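Local coordinates for DPS family protein (Vibrio cholerae O1 biovar El Tor, PDB 3IQ1) that probably binds ferric iron and oxidises ferrous iron, as a ferritin-like member of the Dps family that assembles from twelve subunits, at residues Ala138-Ser141 with Asp142-Arg145; Ile116-His119 with Gln120-Asp123; Asn36-Gly39 with Tyr40-Ile44; Lys55-Glu58 with Ile59-Asp62. One frame throughout, in Å; residues are numbered along the deposited sequence.

Contact 1. Residues Ala138-Ser141 with Asp142-Arg145; sequences ALMS and DYIR
The phenol ring of Tyr-143 receives Leu-139 on one face: Leu-139 CG stands 3.7 Å above the ring plane, displaced toward the hydroxyl end, in a CH-pi contact. Leu-139 O lies over the same face nearer the root of the ring, at 3.4 Å from Tyr-143 CD1, so a single residue one helical turn earlier spans the length of the ring. The branch methyl Leu-139 CD1 reaches 3.6 Å from Tyr-143 CE1. Met-140, present as selenomethionine, folds back at its second and third torsions and brings CE obliquely to Tyr-143 CD2, at 4.1 Å. One turn on from Met-140, Ile-144 lays CG1 against Met-140 O.

A separate polar group forms round one water molecule, which donates to Ser-141 OG and to Asp-142 OD1 (2.7 Å) and accepts a weak bond from Arg-145 NH2. Arg-145 starts with chi1 at 70°, which runs its methylenes beside Ser-141 O (3.4 Å from Arg-145 CG), and a bend at chi3 (-69°) turns the guanidinium back toward the water. The stronger partners lie in other chains: Arg-145 makes a salt bridge to Asp-142 of a second subunit, which also offers Glu-134 to Ser-141, while Asp-142 receives Arg-145 of a third subunit, a cyclic pattern consistent with a threefold axis. On the inner side of helix 134-158, Leu-139 and Tyr-143 pack on helix 49-76, Met-140 and Ile-144 meet Gln-121 of helix 103-131, and Met-140 also reaches Leu-23 and Leu-26 of helix 13-43.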
# COMPACT_ATOMS: atom_id res chain seq x y z
N ALA B 138 -2.04 -5.95 33.08
CA ALA B 138 -1.34 -5.71 31.84
C ALA B 138 -1.94 -4.51 31.15
O ALA B 138 -1.25 -3.75 30.55
CB ALA B 138 -1.41 -6.97 30.92
N LEU B 139 -3.26 -4.39 31.17
CA LEU B 139 -3.92 -3.22 30.56
C LEU B 139 -3.50 -1.93 31.25
O LEU B 139 -3.17 -0.95 30.60
CB LEU B 139 -5.43 -3.36 30.63
CG LEU B 139 -6.27 -2.36 29.84
CD1 LEU B 139 -5.93 -2.52 28.33
CD2 LEU B 139 -7.80 -2.48 30.01
N MSE B 140 -3.52 -1.93 32.57
CA MSE B 140 -3.13 -0.73 33.33
C MSE B 140 -1.67 -0.37 33.04
O MSE B 140 -1.35 0.80 32.90
CB MSE B 140 -3.35 -0.92 34.83
CG MSE B 140 -4.78 -1.06 35.26
SE MSE B 140 -6.03 0.27 34.80
CE MSE B 140 -6.54 -0.48 33.07
N SER B 141 -0.81 -1.39 32.92
CA SER B 141 0.59 -1.17 32.62
C SER B 141 0.78 -0.43 31.31
O SER B 141 1.55 0.55 31.22
CB SER B 141 1.33 -2.49 32.63
OG SER B 141 2.68 -2.37 32.19
N ASP B 142 0.07 -0.90 30.30
CA ASP B 142 0.10 -0.25 28.99
C ASP B 142 -0.35 1.20 29.12
O ASP B 142 0.30 2.10 28.56
CB ASP B 142 -0.81 -0.96 28.00
CG ASP B 142 -0.27 -2.29 27.53
OD1 ASP B 142 0.91 -2.62 27.78
OD2 ASP B 142 -0.99 -2.98 26.83
N TYR B 143 -1.46 1.45 29.79
CA TYR B 143 -1.99 2.79 29.88
C TYR B 143 -1.06 3.73 30.62
O TYR B 143 -0.82 4.88 30.21
CB TYR B 143 -3.36 2.82 30.54
CG TYR B 143 -4.51 2.18 29.74
CD1 TYR B 143 -4.29 1.51 28.52
CD2 TYR B 143 -5.79 2.27 30.18
CE1 TYR B 143 -5.35 0.97 27.77
CE2 TYR B 143 -6.85 1.67 29.46
CZ TYR B 143 -6.61 1.03 28.26
OH TYR B 143 -7.64 0.50 27.58
N ILE B 144 -0.48 3.24 31.72
CA ILE B 144 0.41 4.04 32.56
C ILE B 144 1.65 4.42 31.76
O ILE B 144 2.06 5.59 31.72
CB ILE B 144 0.79 3.29 33.85
CG1 ILE B 144 -0.42 3.19 34.79
CG2 ILE B 144 1.96 3.97 34.56
CD1 ILE B 144 -0.27 2.12 35.83
N ARG B 145 2.25 3.47 31.07
CA ARG B 145 3.53 3.78 30.45
C ARG B 145 3.31 4.81 29.31
O ARG B 145 4.17 5.68 29.07
CB ARG B 145 4.21 2.53 29.95
CG ARG B 145 3.56 1.89 28.77
CD ARG B 145 4.07 0.46 28.58
NE ARG B 145 5.47 0.47 28.15
CZ ARG B 145 6.09 -0.57 27.58
NH1 ARG B 145 7.34 -0.46 27.18
NH2 ARG B 145 5.48 -1.70 27.42
O HOH W 1 3.04 -2.82 29.47

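Contact 2. Residues Ile116-His119 with Gln120-Asp123; sequences ILLH and QQRD
Main-chain hydrogen bonds join Gln-120, Gln-121, Arg-122 and Asp-123 to the carbonyls of Ile-116, Leu-117, Leu-118 and His-119, the regular i to i+4 pattern of an alpha helix. They range from 2.8 Å between Gln-121 N and Leu-117 O to 3.2 Å between Asp-123 N and His-119 O.

Van der Waals contacts form as long side chains run back over the preceding turn. Arg-122 is extended from CG to NE, and its CG passes 3.2 Å from Leu-118 O; its flat guanidinium then comes down with one face over Leu-118 CB, 3.7 Å from the plane and toward the rim of the group. Gln-121 is likewise extended, its CD 3.2 Å from Leu-117 O.

These two turns belong to helix 103-131 of the ferritin-like four-helix bundle, and the polar ends of Gln-121 and Arg-122 serve its neighbours. Gln-121, buried, bonds through OE1 to Tyr-30 of helix 13-43 and through NE2 to Gln-147 of helix 134-158. Arg-122 forms a salt bridge with Glu-148 and a hydrogen bond to the carbonyl of Ile-9 of a second subunit.

Water-mediated and electrostatic contacts occupy the exposed side. One water donates to His-119 O (2.9 Å) and weakly to Asp-123 OD1, while standing over the centre of one face of the His-119 imidazole. With CG trans to the backbone N (chi1 -173°), the ring brings CE1 to 3.9 Å from Asp-123 OD2, ring and carboxylate planes 70° apart. The carboxylate may raise the imidazole's affinity for a proton, although His-119 ND1 and Asp-123 OD2, 4.0 Å apart, are not directly bonded.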
# COMPACT_ATOMS: atom_id res chain seq x y z
N ILE B 116 -5.07 12.36 37.07
CA ILE B 116 -6.15 11.54 37.64
C ILE B 116 -6.19 10.13 37.02
O ILE B 116 -6.24 9.14 37.72
CB ILE B 116 -7.53 12.25 37.51
CG1 ILE B 116 -7.57 13.42 38.50
CG2 ILE B 116 -8.63 11.28 37.76
CD1 ILE B 116 -8.72 14.35 38.33
N LEU B 117 -6.15 10.03 35.70
CA LEU B 117 -6.12 8.72 35.07
C LEU B 117 -4.93 7.91 35.60
O LEU B 117 -5.04 6.73 35.91
CB LEU B 117 -6.08 8.83 33.53
CG LEU B 117 -7.27 9.56 32.89
CD1 LEU B 117 -7.12 9.44 31.36
CD2 LEU B 117 -8.61 8.98 33.38
N LEU B 118 -3.74 8.51 35.63
CA LEU B 118 -2.56 7.75 36.05
C LEU B 118 -2.72 7.26 37.48
O LEU B 118 -2.40 6.13 37.78
CB LEU B 118 -1.30 8.62 35.97
CG LEU B 118 -0.72 8.80 34.58
CD1 LEU B 118 0.34 9.88 34.59
CD2 LEU B 118 -0.14 7.52 33.98
N HIS B 119 -3.20 8.14 38.36
CA HIS B 119 -3.36 7.82 39.78
C HIS B 119 -4.33 6.65 39.90
O HIS B 119 -4.06 5.68 40.65
CB HIS B 119 -3.88 9.08 40.46
CG HIS B 119 -3.96 9.00 41.93
ND1 HIS B 119 -5.05 8.47 42.58
CD2 HIS B 119 -3.14 9.48 42.90
CE1 HIS B 119 -4.86 8.55 43.88
NE2 HIS B 119 -3.73 9.19 44.10
N GLN B 120 -5.45 6.71 39.19
CA GLN B 120 -6.49 5.65 39.29
C GLN B 120 -6.00 4.35 38.68
O GLN B 120 -6.22 3.28 39.22
CB GLN B 120 -7.77 6.02 38.57
CG GLN B 120 -8.74 6.76 39.26
CD GLN B 120 -9.95 6.85 38.30
OE1 GLN B 120 -9.80 7.37 37.21
NE2 GLN B 120 -11.00 6.23 38.63
N GLN B 121 -5.25 4.45 37.57
CA GLN B 121 -4.68 3.26 36.93
C GLN B 121 -3.64 2.57 37.81
O GLN B 121 -3.64 1.36 37.87
CB GLN B 121 -4.13 3.61 35.55
CG GLN B 121 -5.28 3.97 34.62
CD GLN B 121 -4.99 4.73 33.37
OE1 GLN B 121 -5.85 4.77 32.51
NE2 GLN B 121 -3.77 5.24 33.19
N ARG B 122 -2.82 3.32 38.55
CA ARG B 122 -1.88 2.73 39.48
C ARG B 122 -2.59 2.00 40.64
O ARG B 122 -2.18 0.92 41.07
CB ARG B 122 -0.96 3.81 40.02
CG ARG B 122 -0.01 4.36 38.95
CD ARG B 122 0.69 5.59 39.45
NE ARG B 122 1.62 6.10 38.45
CZ ARG B 122 1.81 7.39 38.18
NH1 ARG B 122 1.14 8.34 38.86
NH2 ARG B 122 2.70 7.75 37.23
N ASP B 123 -3.69 2.58 41.10
CA ASP B 123 -4.46 1.92 42.15
C ASP B 123 -5.07 0.62 41.67
O ASP B 123 -4.99 -0.39 42.38
CB ASP B 123 -5.56 2.82 42.65
CG ASP B 123 -5.07 3.88 43.62
OD1 ASP B 123 -3.91 3.80 44.12
OD2 ASP B 123 -5.89 4.77 43.96
O HOH W 2 -2.00 6.18 42.63

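Contact 3. Residues Asn36-Gly39 with Tyr40-Ile44; sequences NTRG and YHWNI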
# COMPACT_ATOMS: atom_id res chain seq x y z
N ASN B 36 -14.06 16.59 27.00
CA ASN B 36 -13.30 17.83 27.16
C ASN B 36 -12.28 18.07 26.05
O ASN B 36 -12.12 19.19 25.55
CB ASN B 36 -12.58 17.87 28.52
CG ASN B 36 -13.51 17.97 29.71
OD1 ASN B 36 -14.68 18.25 29.57
ND2 ASN B 36 -12.98 17.68 30.91
N THR B 37 -11.59 17.00 25.65
CA THR B 37 -10.56 17.05 24.63
C THR B 37 -11.16 17.32 23.24
O THR B 37 -10.55 18.05 22.43
CB THR B 37 -9.70 15.77 24.63
OG1 THR B 37 -9.23 15.56 25.96
CG2 THR B 37 -8.49 15.91 23.68
N ARG B 38 -12.36 16.78 22.97
CA ARG B 38 -13.06 17.12 21.76
C ARG B 38 -13.34 18.62 21.74
O ARG B 38 -13.14 19.29 20.71
CB ARG B 38 -14.34 16.31 21.64
CG ARG B 38 -14.06 14.85 21.37
CD ARG B 38 -13.91 14.60 19.95
NE ARG B 38 -15.20 14.30 19.30
CZ ARG B 38 -15.30 14.03 18.02
NH1 ARG B 38 -14.23 14.07 17.26
NH2 ARG B 38 -16.47 13.70 17.46
N GLY B 39 -13.79 19.17 22.88
CA GLY B 39 -14.01 20.60 23.00
C GLY B 39 -12.71 21.38 22.75
O GLY B 39 -12.70 22.42 22.09
N TYR B 40 -11.61 20.91 23.31
CA TYR B 40 -10.35 21.61 23.11
C TYR B 40 -10.00 21.72 21.62
O TYR B 40 -9.51 22.78 21.16
CB TYR B 40 -9.21 20.93 23.86
CG TYR B 40 -9.34 20.77 25.38
CD1 TYR B 40 -10.15 21.57 26.14
CD2 TYR B 40 -8.56 19.82 26.05
CE1 TYR B 40 -10.22 21.40 27.54
CE2 TYR B 40 -8.60 19.66 27.39
CZ TYR B 40 -9.43 20.44 28.18
OH TYR B 40 -9.49 20.29 29.54
N HIS B 41 -10.18 20.60 20.90
CA HIS B 41 -10.02 20.51 19.45
C HIS B 41 -10.88 21.50 18.71
O HIS B 41 -10.41 22.22 17.85
CB HIS B 41 -10.31 19.06 19.03
CG HIS B 41 -10.49 18.82 17.58
ND1 HIS B 41 -9.44 18.85 16.67
CD2 HIS B 41 -11.58 18.43 16.89
CE1 HIS B 41 -9.90 18.52 15.47
NE2 HIS B 41 -11.20 18.29 15.57
N TRP B 42 -12.18 21.48 18.98
CA TRP B 42 -13.12 22.36 18.29
C TRP B 42 -12.88 23.82 18.55
O TRP B 42 -13.03 24.64 17.62
CB TRP B 42 -14.55 22.02 18.69
CG TRP B 42 -15.02 20.69 18.17
CD1 TRP B 42 -14.62 20.05 17.04
CD2 TRP B 42 -15.95 19.82 18.82
NE1 TRP B 42 -15.23 18.84 16.93
CE2 TRP B 42 -16.06 18.66 18.00
CE3 TRP B 42 -16.69 19.90 19.98
CZ2 TRP B 42 -16.88 17.62 18.32
CZ3 TRP B 42 -17.54 18.84 20.32
CH2 TRP B 42 -17.60 17.70 19.48
N ASN B 43 -12.56 24.17 19.80
CA ASN B 43 -12.61 25.57 20.25
C ASN B 43 -11.32 26.37 20.30
O ASN B 43 -11.34 27.56 20.60
CB ASN B 43 -13.28 25.64 21.60
CG ASN B 43 -14.74 25.08 21.58
OD1 ASN B 43 -15.47 25.31 20.60
ND2 ASN B 43 -15.16 24.38 22.66
N ILE B 44 -10.21 25.72 20.03
CA ILE B 44 -8.91 26.41 19.98
C ILE B 44 -8.90 27.58 18.98
O ILE B 44 -9.46 27.48 17.90
CB ILE B 44 -7.78 25.40 19.68
CG1 ILE B 44 -6.39 26.05 19.85
CG2 ILE B 44 -7.92 24.70 18.31
CD1 ILE B 44 -5.99 26.56 21.24
O HOH W 3 -10.02 17.90 31.02
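Arg-38 and Trp-42, one turn apart, meet at an angle: one corner of the indole, Trp-42 CZ2, stands over a face of the guanidinium, 3.7 Å from its plane and near its rim, the two planes 50° apart. The root of the same arginine makes a second contact, a CH-pi interaction of Arg-38 CB 4.3 Å from the centroid of the indole six-membered ring and over its face. Bends at chi2 (-87°) and chi3 (-88°) fold the arginine so that both its beginning and its end lie against the indole. Arg-38 O is also over an indole face, while accepting the helical bond from Trp-42 N.

Tyr-40 repeats the theme on another side of the helix. Asn-36 O lies 3.1 Å above the plane of its ring, and a water bridges the polar ends, 3.0 Å from Asn-36 ND2 and 2.9 Å from Tyr-40 OH. Asn-43 N bonds to Gly-39 O at 2.9 Å, close to the point where Ile-44 departs from helical geometry.

The next shell fixes these groups. Asn-36 bonds to the main chain at both Lys-95 and His-97, and Tyr-40 OH bonds to His-97 ND1. His-41, held through ND1 by the carbonyl of His-53, stacks on the His-53 ring and meets Tyr-60 edge to face. This histidine pair, with Glu-72 and Asp-68 of a fourth subunit close by, is consistent with the intersubunit ferroxidase centre of Dps proteins; the salt bridge from Arg-38 is likely to hold Asp-68 in place at this interface.

Contact 4. Residues Lys55-Glu58 with Ile59-Asp62; sequences KFEE and IYTD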
# COMPACT_ATOMS: atom_id res chain seq x y z
N LYS B 55 -3.09 18.21 17.29
CA LYS B 55 -2.63 17.50 18.50
C LYS B 55 -3.77 16.98 19.36
O LYS B 55 -3.73 15.84 19.81
CB LYS B 55 -1.68 18.38 19.31
CG LYS B 55 -1.06 17.74 20.56
CD LYS B 55 -0.35 16.42 20.35
CE LYS B 55 0.79 16.56 19.36
NZ LYS B 55 1.65 15.30 19.33
N PHE B 56 -4.78 17.81 19.56
CA PHE B 56 -5.94 17.42 20.36
C PHE B 56 -6.66 16.25 19.70
O PHE B 56 -7.14 15.36 20.40
CB PHE B 56 -6.86 18.59 20.62
CG PHE B 56 -6.26 19.67 21.50
CD1 PHE B 56 -5.48 19.36 22.60
CD2 PHE B 56 -6.53 20.98 21.26
CE1 PHE B 56 -4.93 20.38 23.39
CE2 PHE B 56 -6.03 21.97 22.03
CZ PHE B 56 -5.21 21.68 23.09
N GLU B 57 -6.78 16.26 18.38
CA GLU B 57 -7.35 15.11 17.67
C GLU B 57 -6.53 13.83 17.88
O GLU B 57 -7.10 12.76 18.12
CB GLU B 57 -7.54 15.43 16.18
CG GLU B 57 -8.12 14.31 15.40
CD GLU B 57 -8.22 14.61 13.90
OE1 GLU B 57 -7.30 15.22 13.32
OE2 GLU B 57 -9.19 14.13 13.30
N GLU B 58 -5.21 13.92 17.81
CA GLU B 58 -4.36 12.76 18.10
C GLU B 58 -4.67 12.22 19.49
O GLU B 58 -4.81 11.02 19.69
CB GLU B 58 -2.90 13.19 17.99
CG GLU B 58 -1.96 12.13 18.31
CD GLU B 58 -0.52 12.62 18.34
OE1 GLU B 58 -0.26 13.71 17.82
OE2 GLU B 58 0.33 11.86 18.84
N ILE B 59 -4.76 13.13 20.44
CA ILE B 59 -4.95 12.77 21.84
C ILE B 59 -6.33 12.13 22.07
O ILE B 59 -6.40 11.05 22.66
CB ILE B 59 -4.70 13.94 22.76
CG1 ILE B 59 -3.17 14.21 22.73
CG2 ILE B 59 -5.24 13.60 24.16
CD1 ILE B 59 -2.71 15.43 23.45
N TYR B 60 -7.41 12.74 21.57
CA TYR B 60 -8.72 12.10 21.76
C TYR B 60 -8.93 10.79 20.98
O TYR B 60 -9.66 9.91 21.44
CB TYR B 60 -9.90 13.06 21.59
CG TYR B 60 -10.26 13.55 20.22
CD1 TYR B 60 -10.27 14.89 19.95
CD2 TYR B 60 -10.69 12.69 19.24
CE1 TYR B 60 -10.66 15.36 18.72
CE2 TYR B 60 -11.09 13.15 17.99
CZ TYR B 60 -11.09 14.48 17.75
OH TYR B 60 -11.50 14.95 16.51
N THR B 61 -8.22 10.62 19.86
CA THR B 61 -8.24 9.39 19.08
C THR B 61 -7.65 8.25 19.92
O THR B 61 -8.19 7.13 19.94
CB THR B 61 -7.52 9.60 17.75
OG1 THR B 61 -8.25 10.57 16.99
CG2 THR B 61 -7.48 8.31 16.96
N ASP B 62 -6.53 8.52 20.57
CA ASP B 62 -5.84 7.55 21.44
C ASP B 62 -6.74 7.26 22.68
O ASP B 62 -6.89 6.12 23.10
CB ASP B 62 -4.45 8.07 21.82
CG ASP B 62 -3.42 7.97 20.67
OD1 ASP B 62 -3.63 7.13 19.73
OD2 ASP B 62 -2.37 8.68 20.68
O HOH W 4 -11.70 13.27 14.65
O HOH W 5 -4.00 9.11 17.86
O HOH W 6 -0.45 8.89 18.81
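Regular i to i+4 backbone bonds carry the helix from Lys-55 to Asp-62, and Glu-57 O takes two donors, Thr-61 N and Thr-61 OG1, from opposite faces of its carbonyl plane. The hydroxyl bond is the shorter, 2.7 Å from Thr-61 OG1 to Glu-57 O; chi1 of -65° sets OG1 beside its own backbone N and thus within range of the preceding turn.

A chi1 of 73° swings the Tyr-60 ring back over the backbone of Glu-57. Glu-57 CA lies 3.7 Å from the ring centroid, over one face, and Glu-57 CG reaches 3.6 Å from Tyr-60 OH as the glutamate extends past the phenol. A water in the plane of the ring joins the two ends, accepting from Tyr-60 OH and donating to Glu-57 OE2 (3.0 Å).

Farther round the helix, Lys-55 NZ forms a salt bridge with Glu-58 OE1 at 2.9 Å, approaching from above the carboxylate plane, and Lys-55 CD touches Ile-59 CD1 on the way. Phe-50 of a fifth subunit makes a cation-pi contact with the same lysine. Glu-58 OE2 and Asp-62 OD2, like charges 4.6 Å apart, share a water that donates to both, so their repulsion is probably eased by solvent.

Phe-56 and Ile-59 pack inward on Leu-110 of helix 103-131, and Tyr-60 packs on Thr-37 of helix 13-43. A buried apolar side backed by an exposed acidic one is characteristic of an amphipathic bundle helix, here helix 49-76 of the ferritin-like fold, within a predicted coiled coil.

From the N terminus the order is contact 3 on helix 13-43, contact 4 on helix 49-76, contact 2 on helix 103-131 and contact 1 on helix 134-158, about two turns of each long helix. Each is local, so none closes a loop, and the four follow in series without nesting or crossing. They form two touching pairs. Contacts 3 and 4 join the first two helices, where Thr-37 CG2 packs on Phe-56 O; contacts 2 and 1 join the last two, through Gln-121 against Met-140, Tyr-143 and Ile-144. Contacts 1 and 3, with centres about 26 Å apart, lie on opposite sides of the chain's centre and face different neighbouring subunits.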